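Local coordinates for protein transcriptional activator ToxR (Vibrio vulnificus, PDB 6UTC) that is a transmembrane transcriptional activator whose periplasmic domain probably senses bile salts and interacts with its partner ToxS, at residues L19-N23 / G24-L28. Residues are numbered along the deposited sequence; the frame is centred on the assembly and turned at random.
Sequences LENVN and GVEVL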
loop_
_atom_site.group_PDB
_atom_site.type_symbol
_atom_site.label_atom_id
_atom_site.label_comp_id
_atom_site.label_asym_id
_atom_site.label_seq_id
_atom_site.Cartn_x
_atom_site.Cartn_y
_atom_site.Cartn_z
ATOM N N LEU A 19 6.224 7.598 -4.060
ATOM C CA LEU A 19 7.253 7.122 -3.145
ATOM C C LEU A 19 8.144 6.083 -3.801
ATOM O O LEU A 19 9.370 6.116 -3.641
ATOM C CB LEU A 19 6.607 6.527 -1.905
ATOM C CG LEU A 19 5.849 7.511 -1.039
ATOM C CD1 LEU A 19 5.277 6.810 0.180
ATOM C CD2 LEU A 19 6.774 8.633 -0.601
ATOM N N GLU A 20 7.552 5.149 -4.530
ATOM C CA GLU A 20 8.314 4.078 -5.143
ATOM C C GLU A 20 7.367 3.289 -6.024
ATOM O O GLU A 20 6.192 3.139 -5.691
ATOM C CB GLU A 20 8.893 3.155 -4.063
ATOM C CG GLU A 20 9.832 2.087 -4.583
ATOM C CD GLU A 20 10.635 1.455 -3.471
ATOM O OE1 GLU A 20 11.238 2.207 -2.678
ATOM O OE2 GLU A 20 10.636 0.208 -3.390
ATOM N N ASN A 21 7.878 2.795 -7.142
ATOM C CA ASN A 21 7.182 1.773 -7.900
ATOM C C ASN A 21 7.674 0.423 -7.393
ATOM O O ASN A 21 8.867 0.110 -7.506
ATOM C CB ASN A 21 7.465 1.921 -9.394
ATOM C CG ASN A 21 6.557 1.071 -10.231
ATOM O OD1 ASN A 21 6.597 -0.156 -10.154
ATOM N ND2 ASN A 21 5.719 1.713 -11.037
ATOM N N VAL A 22 6.778 -0.352 -6.794
ATOM C CA VAL A 22 7.123 -1.645 -6.209
ATOM C C VAL A 22 6.495 -2.717 -7.093
ATOM O O VAL A 22 5.293 -2.981 -6.999
ATOM C CB VAL A 22 6.644 -1.760 -4.759
ATOM C CG1 VAL A 22 7.040 -3.110 -4.186
ATOM C CG2 VAL A 22 7.226 -0.643 -3.910
ATOM N N ASN A 23 7.300 -3.325 -7.971
ATOM C CA ASN A 23 6.854 -4.437 -8.815
ATOM C C ASN A 23 5.586 -4.095 -9.598
ATOM O O ASN A 23 4.625 -4.867 -9.647
ATOM C CB ASN A 23 6.680 -5.717 -7.999
ATOM C CG ASN A 23 8.002 -6.275 -7.518
ATOM O OD1 ASN A 23 9.002 -6.216 -8.232
ATOM N ND2 ASN A 23 8.015 -6.811 -6.307
ATOM N N GLY A 24 5.583 -2.908 -10.201
ATOM C CA GLY A 24 4.469 -2.465 -11.014
ATOM C C GLY A 24 3.363 -1.750 -10.266
ATOM O O GLY A 24 2.449 -1.215 -10.909
ATOM N N VAL A 25 3.398 -1.743 -8.938
ATOM C CA VAL A 25 2.404 -1.057 -8.122
ATOM C C VAL A 25 2.986 0.299 -7.747
ATOM O O VAL A 25 4.072 0.376 -7.157
ATOM C CB VAL A 25 2.046 -1.869 -6.866
ATOM C CG1 VAL A 25 0.995 -1.130 -6.039
ATOM C CG2 VAL A 25 1.553 -3.264 -7.246
ATOM N N GLU A 26 2.280 1.372 -8.094
ATOM C CA GLU A 26 2.723 2.707 -7.710
ATOM C C GLU A 26 2.388 2.919 -6.248
ATOM O O GLU A 26 1.212 2.917 -5.880
ATOM C CB GLU A 26 1.981 3.759 -8.523
ATOM C CG GLU A 26 2.259 3.728 -9.993
ATOM C CD GLU A 26 1.469 4.794 -10.719
ATOM O OE1 GLU A 26 1.717 5.990 -10.461
ATOM O OE2 GLU A 26 0.587 4.438 -11.525
ATOM N N VAL A 27 3.402 3.135 -5.418
ATOM C CA VAL A 27 3.181 3.520 -4.030
ATOM C C VAL A 27 3.181 5.039 -3.987
ATOM O O VAL A 27 4.212 5.669 -4.216
ATOM C CB VAL A 27 4.236 2.929 -3.093
ATOM C CG1 VAL A 27 3.957 3.363 -1.662
ATOM C CG2 VAL A 27 4.254 1.410 -3.217
ATOM N N LEU A 28 2.026 5.612 -3.689
ATOM C CA LEU A 28 1.784 7.044 -3.780
ATOM C C LEU A 28 1.421 7.601 -2.418
ATOM O O LEU A 28 0.912 6.880 -1.556
ATOM C CB LEU A 28 0.605 7.324 -4.708
ATOM C CG LEU A 28 0.731 6.830 -6.141
ATOM C CD1 LEU A 28 -0.623 6.918 -6.833
ATOM C CD2 LEU A 28 1.768 7.655 -6.882
#
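V22 and V27 meet on the helix-facing side of a β-hairpin, a compact example of how a two-residue turn and a bulge can shape the edge of a sheet. Their CG2 methyls touch at 3.7 Å, diagonally, between the V22-V25 and E20-V27 pairs that share this face, and the V27 methyl that does so stands beside its own backbone N, with CG1 anti to it (chi1 180°). At the far end CG1 of V27 reaches CD1 of L19 at 4.1 Å, so each branch of this one valine has its own neighbour on strand 16-22. Helix 40-52 closes over the same face: V47 packs on V22 and V25, and I43 on V27, while the carboxylate of E20 turns out to a salt bridge with R44.

N21 and E26 form the non-hydrogen-bonded pair on the other face. The N21 amide lies almost parallel to the E26 carboxylate plane, but within the hairpin the nearest partner of ND2 is the aliphatic CG of E26, at 4.1 Å. Its OD1 does the polar work: CG anti to the backbone N (chi1 -168°) and the amide rotation about CB-CG together point it at the turn, where it accepts the N-H of G24 at 2.9 Å, in the carbonyl plane though bent at hydrogen (133°). The type I' turn from V22 to V25 is closed by paired backbone bonds, V22 N to V25 O at 2.8 Å and V25 N to V22 O at 3.0 Å.

At the end away from the turn, L19 and E20 both face V27 in a classic β bulge, and V27 O takes two weak bonds from their amides. Chemically, then, the hairpin is two-sided: apolar branches, with the E20 OE1 to R44 salt bridge beside them, seat it on the helix, whereas on the opposite face a side-chain amide supplies the acceptor for a turn N-H that the paired strand bonds do not use.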